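Local coordinates for signal recognition 54 kDa protein (Pyrococcus furiosus, PDB 3DM5) that is the SRP54 protein of the signal recognition particle, with a helical bundle, a P-loop-type GTPase domain with bound GDP, and a signal peptide binding domain, at residues Asp4-Ala9 with Arg37-Ala42; Arg54-Arg59 with Lys77-Glu82; Thr84-Thr89 with Ala258-Ala263. One frame throughout, in Å; residues are numbered along the deposited sequence.

Contact 1: Asp4-Ala9 with Arg37-Ala42; sequences DNLGKA and RALIQA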
# COMPACT_ATOMS: atom_id res chain seq x y z
N ASP A 4 8.77 9.37 -8.32
CA ASP A 4 8.54 9.02 -6.91
C ASP A 4 8.75 7.55 -6.56
O ASP A 4 9.85 7.12 -6.20
CB ASP A 4 7.15 9.49 -6.47
CG ASP A 4 6.04 9.04 -7.43
OD1 ASP A 4 5.59 7.87 -7.34
OD2 ASP A 4 5.60 9.87 -8.26
N ASN A 5 7.67 6.78 -6.63
CA ASN A 5 7.75 5.34 -6.45
C ASN A 5 8.73 4.68 -7.42
O ASN A 5 9.47 3.77 -7.04
CB ASN A 5 6.36 4.72 -6.62
CG ASN A 5 5.43 5.02 -5.46
OD1 ASN A 5 5.88 5.30 -4.33
ND2 ASN A 5 4.13 4.96 -5.72
N LEU A 6 8.75 5.15 -8.68
CA LEU A 6 9.63 4.57 -9.69
C LEU A 6 11.09 4.79 -9.29
O LEU A 6 11.92 3.89 -9.40
CB LEU A 6 9.33 5.14 -11.08
CG LEU A 6 10.15 4.62 -12.27
CD1 LEU A 6 10.01 3.13 -12.45
CD2 LEU A 6 9.77 5.33 -13.56
N GLY A 7 11.38 5.98 -8.79
CA GLY A 7 12.69 6.28 -8.26
C GLY A 7 13.15 5.28 -7.22
O GLY A 7 14.18 4.64 -7.39
N LYS A 8 12.38 5.14 -6.14
CA LYS A 8 12.72 4.21 -5.08
C LYS A 8 12.93 2.81 -5.62
O LYS A 8 13.88 2.15 -5.25
CB LYS A 8 11.63 4.15 -4.01
CG LYS A 8 11.63 5.27 -3.00
CD LYS A 8 10.42 5.14 -2.09
CE LYS A 8 10.01 3.66 -1.96
NZ LYS A 8 9.18 3.36 -0.76
N ALA A 9 12.04 2.37 -6.49
CA ALA A 9 12.14 1.01 -7.01
C ALA A 9 13.39 0.81 -7.88
O ALA A 9 14.07 -0.22 -7.79
CB ALA A 9 10.88 0.65 -7.78
N ARG A 37 9.35 -4.79 -13.76
CA ARG A 37 8.24 -4.54 -12.86
C ARG A 37 8.08 -3.07 -12.51
O ARG A 37 6.96 -2.54 -12.50
CB ARG A 37 8.33 -5.40 -11.59
CG ARG A 37 7.56 -6.72 -11.69
CD ARG A 37 7.64 -7.58 -10.41
NE ARG A 37 8.67 -8.62 -10.51
CZ ARG A 37 9.83 -8.59 -9.86
NH1 ARG A 37 10.12 -7.59 -9.05
NH2 ARG A 37 10.71 -9.59 -10.03
N ALA A 38 9.19 -2.39 -12.23
CA ALA A 38 9.12 -0.99 -11.84
C ALA A 38 8.61 -0.19 -13.02
O ALA A 38 7.67 0.59 -12.88
CB ALA A 38 10.48 -0.48 -11.39
N LEU A 39 9.23 -0.39 -14.18
CA LEU A 39 8.85 0.29 -15.42
C LEU A 39 7.39 0.09 -15.80
O LEU A 39 6.67 1.07 -16.02
CB LEU A 39 9.77 -0.12 -16.59
CG LEU A 39 10.90 0.83 -17.00
CD1 LEU A 39 11.29 1.82 -15.91
CD2 LEU A 39 12.10 0.08 -17.51
N ILE A 40 6.95 -1.17 -15.89
CA ILE A 40 5.57 -1.49 -16.28
C ILE A 40 4.55 -0.82 -15.36
O ILE A 40 3.48 -0.39 -15.78
CB ILE A 40 5.30 -3.00 -16.27
CG1 ILE A 40 6.12 -3.72 -17.34
CG2 ILE A 40 3.83 -3.26 -16.51
CD1 ILE A 40 5.69 -3.40 -18.72
N GLN A 41 4.91 -0.75 -14.08
CA GLN A 41 4.06 -0.18 -13.07
C GLN A 41 3.90 1.33 -13.24
O GLN A 41 2.92 1.90 -12.79
CB GLN A 41 4.61 -0.51 -11.69
CG GLN A 41 3.66 -0.23 -10.56
CD GLN A 41 4.06 -0.94 -9.28
OE1 GLN A 41 5.18 -0.78 -8.79
NE2 GLN A 41 3.13 -1.72 -8.74
N ALA A 42 4.88 1.97 -13.87
CA ALA A 42 4.84 3.41 -14.13
C ALA A 42 4.26 3.67 -15.52
O ALA A 42 4.37 4.77 -16.08
CB ALA A 42 6.23 4.02 -14.00
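Leu6 meets one flat group here, the backbone carbonyl of Ala38: its CD1 lies over a face of that group, 3.5 Å from Ala38 O and 3.6 Å from Ala38 C, rather than in the carbonyl plane. No flat side-chain group from either segment touches the other. Leu6 carries most of the contact. Its CG is anti to the backbone N (chi1 -179°), and from there the two methyls divide their partners. CD1 also touches Ala38 CB at 3.8 Å and Leu39 CD1 at 3.9 Å, while CD2 packs against Ala42 CB at 3.8 Å. One turn on, Ala9 CB comes to 3.8 Å from Ala38 CB. The helices run antiparallel, 174° between their directions, with axes 9.5 Å apart at the segments. Leu39 starts out away from residues 4-9, and besides Leu6 it packs on Val49 and Leu52 of helix 46-62, tying a third helix to the pair. Ile40 packs on Ile40 of the second subunit, another copy of the protein. Every contact between side chains is aliphatic and no hydrogen bond crosses, so the two helices are held by shape and the exclusion of water, without directional bonds.

Contact 2: Arg54-Arg59 with Lys77-Glu82; sequences REIQRR and KIVYEE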
# COMPACT_ATOMS: atom_id res chain seq x y z
N ARG A 54 16.28 -6.05 -22.41
CA ARG A 54 17.02 -7.05 -23.18
C ARG A 54 18.40 -6.52 -23.50
O ARG A 54 19.36 -7.29 -23.57
CB ARG A 54 16.28 -7.43 -24.46
CG ARG A 54 15.15 -8.43 -24.25
CD ARG A 54 14.47 -8.78 -25.57
NE ARG A 54 13.19 -9.45 -25.37
CZ ARG A 54 13.05 -10.76 -25.17
NH1 ARG A 54 14.12 -11.55 -25.16
NH2 ARG A 54 11.85 -11.29 -25.00
N GLU A 55 18.50 -5.22 -23.70
CA GLU A 55 19.79 -4.58 -23.92
C GLU A 55 20.61 -4.58 -22.63
O GLU A 55 21.82 -4.84 -22.63
CB GLU A 55 19.61 -3.16 -24.44
CG GLU A 55 20.88 -2.33 -24.47
CD GLU A 55 21.90 -2.82 -25.50
OE1 GLU A 55 23.01 -2.24 -25.57
OE2 GLU A 55 21.59 -3.79 -26.24
N ILE A 56 19.95 -4.28 -21.52
CA ILE A 56 20.61 -4.27 -20.22
C ILE A 56 21.09 -5.67 -19.87
O ILE A 56 22.23 -5.83 -19.44
CB ILE A 56 19.71 -3.74 -19.09
CG1 ILE A 56 19.35 -2.27 -19.35
CG2 ILE A 56 20.42 -3.87 -17.74
CD1 ILE A 56 18.61 -1.62 -18.18
N GLN A 57 20.23 -6.66 -20.06
CA GLN A 57 20.60 -8.05 -19.80
C GLN A 57 21.82 -8.46 -20.62
O GLN A 57 22.77 -9.05 -20.08
CB GLN A 57 19.45 -8.98 -20.16
CG GLN A 57 19.51 -10.34 -19.48
CD GLN A 57 18.27 -11.16 -19.76
OE1 GLN A 57 17.93 -11.42 -20.91
NE2 GLN A 57 17.56 -11.56 -18.70
N ARG A 58 21.76 -8.14 -21.91
CA ARG A 58 22.81 -8.48 -22.86
C ARG A 58 24.14 -7.84 -22.48
O ARG A 58 25.13 -8.54 -22.27
CB ARG A 58 22.37 -8.05 -24.26
CG ARG A 58 23.42 -8.13 -25.35
CD ARG A 58 22.94 -7.35 -26.58
NE ARG A 58 24.04 -6.76 -27.33
CZ ARG A 58 24.89 -5.84 -26.85
NH1 ARG A 58 24.78 -5.43 -25.59
NH2 ARG A 58 25.85 -5.36 -27.62
N ARG A 59 24.17 -6.52 -22.35
CA ARG A 59 25.39 -5.83 -21.95
C ARG A 59 25.98 -6.36 -20.63
O ARG A 59 27.19 -6.44 -20.49
CB ARG A 59 25.17 -4.31 -21.85
CG ARG A 59 24.81 -3.63 -23.16
CD ARG A 59 24.88 -2.11 -23.05
NE ARG A 59 26.18 -1.68 -22.54
CZ ARG A 59 26.43 -0.47 -22.05
NH1 ARG A 59 25.47 0.44 -21.99
NH2 ARG A 59 27.64 -0.17 -21.61
N LYS A 77 26.81 0.93 -13.89
CA LYS A 77 27.07 1.83 -15.02
C LYS A 77 26.17 1.54 -16.22
O LYS A 77 25.60 2.46 -16.81
CB LYS A 77 28.54 1.75 -15.45
CG LYS A 77 29.02 2.94 -16.28
CD LYS A 77 28.95 2.67 -17.77
CE LYS A 77 29.61 3.80 -18.55
NZ LYS A 77 29.55 3.62 -20.03
N ILE A 78 26.07 0.28 -16.60
CA ILE A 78 25.20 -0.14 -17.70
C ILE A 78 23.75 0.33 -17.51
O ILE A 78 23.16 0.94 -18.40
CB ILE A 78 25.22 -1.67 -17.86
CG1 ILE A 78 26.64 -2.14 -18.20
CG2 ILE A 78 24.23 -2.08 -18.92
CD1 ILE A 78 26.80 -3.65 -18.27
N VAL A 79 23.17 0.03 -16.35
CA VAL A 79 21.83 0.48 -16.01
C VAL A 79 21.69 2.01 -16.13
O VAL A 79 20.73 2.49 -16.71
CB VAL A 79 21.43 0.02 -14.59
CG1 VAL A 79 20.13 0.68 -14.11
CG2 VAL A 79 21.28 -1.46 -14.55
N TYR A 80 22.62 2.77 -15.56
CA TYR A 80 22.51 4.22 -15.57
C TYR A 80 22.50 4.75 -16.99
O TYR A 80 21.77 5.70 -17.30
CB TYR A 80 23.67 4.85 -14.83
CG TYR A 80 23.82 6.33 -15.06
CD1 TYR A 80 24.93 6.86 -15.70
CD2 TYR A 80 22.86 7.21 -14.60
CE1 TYR A 80 25.07 8.23 -15.87
CE2 TYR A 80 23.00 8.58 -14.77
CZ TYR A 80 24.10 9.09 -15.41
OH TYR A 80 24.21 10.45 -15.58
N GLU A 81 23.32 4.13 -17.83
CA GLU A 81 23.56 4.59 -19.19
C GLU A 81 22.41 4.22 -20.12
O GLU A 81 21.98 5.02 -20.95
CB GLU A 81 24.89 4.01 -19.69
CG GLU A 81 25.10 4.04 -21.19
CD GLU A 81 26.42 3.41 -21.59
OE1 GLU A 81 26.72 3.40 -22.81
OE2 GLU A 81 27.16 2.93 -20.69
N GLU A 82 21.90 3.01 -19.95
CA GLU A 82 20.73 2.58 -20.69
C GLU A 82 19.48 3.42 -20.37
O GLU A 82 18.77 3.86 -21.29
CB GLU A 82 20.47 1.09 -20.47
CG GLU A 82 21.46 0.22 -21.21
CD GLU A 82 21.60 0.62 -22.67
OE1 GLU A 82 20.57 0.89 -23.33
OE2 GLU A 82 22.76 0.68 -23.15
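Within the N-terminal helical bundle, Arg59 on helix 46-62 bridges to Glu81 and Glu82 on helix 71-86 across an antiparallel pair whose axes lie 9.8 Å apart, 151° between their directions. Arg59 bends at chi3 (53°), which swings NE round, and the guanidinium spends two nitrogens on two carboxylates. Arg59 and Glu82 meet tip to tip: NH1 donates to the anti lone pair of Glu82 OE2 at 3.0 Å, that oxygen lies close to the guanidinium plane, and the flat groups are turned 86° apart. NH2 donates to Glu81 OE2 at 3.3 Å, the second salt bridge, from above the carboxylate plane. Lys77 NZ reaches the same Glu81 oxygen from the opposite face at 2.6 Å, so two cations grip OE2. Ile78 CG2 sits over one guanidinium face, offset toward its rim, and is 3.8 Å from Arg59 CB. Glu55 crosses Glu82 at about a right angle, its CG 3.4 Å from Glu82 OE1; their carboxylates probably repel each other, and Arg59 may offset part of that charge. Beneath this network Ile56 CG1 packs on Glu82 CB at 3.7 Å, and Ile56 CG2 faces Val79 CG2 at 4.1 Å. Arg59 NE pairs with Glu63, and Lys77 also binds Glu318 of the third subunit. Isoleucine and valine contacts beside a salt-bridge network, from buried Glu82 to partly exposed Lys77, suit an antiparallel pair in this four-helix domain.

Contact 3: Thr84-Thr89 with Ala258-Ala263; sequences TKFLGT and ALSAVA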
# COMPACT_ATOMS: atom_id res chain seq x y z
N THR A 84 19.42 6.43 -19.17
CA THR A 84 19.61 7.78 -19.68
C THR A 84 19.25 7.92 -21.16
O THR A 84 18.64 8.91 -21.54
CB THR A 84 21.02 8.36 -19.41
OG1 THR A 84 21.23 8.45 -18.00
CG2 THR A 84 21.14 9.78 -19.99
N LYS A 85 19.62 6.93 -21.97
CA LYS A 85 19.29 6.97 -23.41
C LYS A 85 17.80 6.78 -23.61
O LYS A 85 17.21 7.30 -24.56
CB LYS A 85 20.05 5.91 -24.21
CG LYS A 85 21.55 6.12 -24.27
CD LYS A 85 22.27 4.92 -24.86
CE LYS A 85 23.78 5.03 -24.65
NZ LYS A 85 24.53 3.80 -25.07
N PHE A 86 17.20 6.06 -22.67
CA PHE A 86 15.80 5.68 -22.72
C PHE A 86 14.94 6.92 -22.50
O PHE A 86 13.78 6.96 -22.91
CB PHE A 86 15.56 4.63 -21.64
CG PHE A 86 14.21 3.97 -21.69
CD1 PHE A 86 13.86 3.16 -22.74
CD2 PHE A 86 13.33 4.08 -20.62
CE1 PHE A 86 12.65 2.52 -22.76
CE2 PHE A 86 12.12 3.45 -20.64
CZ PHE A 86 11.78 2.66 -21.70
N LEU A 87 15.52 7.95 -21.89
CA LEU A 87 14.80 9.20 -21.62
C LEU A 87 15.38 10.40 -22.38
O LEU A 87 15.28 11.54 -21.93
CB LEU A 87 14.76 9.49 -20.10
CG LEU A 87 14.15 8.41 -19.19
CD1 LEU A 87 14.11 8.83 -17.73
CD2 LEU A 87 12.76 8.05 -19.60
N GLY A 88 15.98 10.15 -23.54
CA GLY A 88 16.45 11.23 -24.40
C GLY A 88 17.95 11.54 -24.48
O GLY A 88 18.34 12.47 -25.18
N THR A 89 18.78 10.78 -23.76
CA THR A 89 20.24 10.86 -23.87
C THR A 89 20.92 12.14 -23.36
O THR A 89 21.83 12.08 -22.55
CB THR A 89 20.72 10.57 -25.29
OG1 THR A 89 20.25 9.28 -25.69
CG2 THR A 89 22.23 10.59 -25.32
N ALA A 258 5.02 8.41 -19.63
CA ALA A 258 4.94 9.57 -20.53
C ALA A 258 6.31 10.00 -21.06
O ALA A 258 6.48 10.19 -22.26
CB ALA A 258 4.23 10.76 -19.83
N LEU A 259 7.29 10.15 -20.16
CA LEU A 259 8.64 10.57 -20.55
C LEU A 259 9.23 9.56 -21.51
O LEU A 259 9.74 9.93 -22.56
CB LEU A 259 9.57 10.75 -19.36
CG LEU A 259 9.19 11.79 -18.30
CD1 LEU A 259 10.20 11.73 -17.17
CD2 LEU A 259 9.10 13.19 -18.88
N SER A 260 9.18 8.28 -21.14
CA SER A 260 9.75 7.24 -21.97
C SER A 260 9.04 7.20 -23.33
O SER A 260 9.64 6.95 -24.38
CB SER A 260 9.67 5.89 -21.26
OG SER A 260 8.32 5.58 -20.94
N ALA A 261 7.74 7.47 -23.29
CA ALA A 261 6.92 7.46 -24.50
C ALA A 261 7.30 8.59 -25.47
O ALA A 261 7.50 8.36 -26.66
CB ALA A 261 5.46 7.55 -24.12
N VAL A 262 7.38 9.81 -24.94
CA VAL A 262 7.79 10.98 -25.69
C VAL A 262 9.22 10.83 -26.19
O VAL A 262 9.53 11.22 -27.31
CB VAL A 262 7.67 12.28 -24.85
CG1 VAL A 262 8.45 13.41 -25.50
CG2 VAL A 262 6.22 12.69 -24.66
N ALA A 263 10.09 10.26 -25.37
CA ALA A 263 11.47 10.12 -25.79
C ALA A 263 11.63 9.07 -26.92
O ALA A 263 12.57 9.11 -27.72
CB ALA A 263 12.36 9.78 -24.60
O HOH W 1 12.00 5.39 -24.57
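Phe86 leaves the last turn of helix 71-86 with CG anti to the backbone N (chi1 -170°), and from CB its ring runs out to Ser260. CB and CG meet nothing across the contact. CD2 comes to 4.1 Å from Ser260 CB, CE2 to 3.5 Å, and CZ, the tip, to 3.9 Å, so CD2, CE2 and CZ do the touching, in an oblique approach. A water stands over one ring face, offset toward the rim, and donates to both Phe86 O at 2.9 Å and Ser260 O at 2.8 Å, joining the two backbones where no direct hydrogen bond crosses. Ser260 turns its hydroxyl elsewhere, OG bonding to Gly256 O. Next along the chain, Leu87 lays CD2 against the backbone of the other helix, 3.9 Å from Ser260 N. Ala263 CB fits against the chain as it leaves the helix, 3.6 Å from Phe86 O and close to Gly88 N. That turn is a Schellman motif: Thr89 N bonds to Thr84 O, Gly88 N bonds to Lys85 O, and Gly88 takes the positive phi (105°) of the C-prime residue. The end of helix 71-86 thus rests on helix 255-263. Helix 286-293 touches Leu87 and Leu259, helix 228-237 receives Val262 and Ala261, and strand 269-273 of the GTPase-domain sheet takes Leu259 and Val262.

In the fold
The three contacts follow one another along the chain. Contacts 1 and 2 close antiparallel helix pairs inside the N-terminal bundle, with centres about 17 Å apart, and the consecutive helices 25-41 and 46-62 connect them. Contact 3 continues helix 71-86 from contact 2, their centres about 15 Å apart, and carries its end onto the GTPase domain. Contact 1, its centre also about 15 Å from that of contact 3, does not touch it (nearest atoms about 5 Å apart), but Ala42 is bonded through its backbone to Gly257, just before residues 258-263. Contact 3 itself has one segment in the GTPase domain, and its Leu259 side chain lies about 11 Å from a bound GDP.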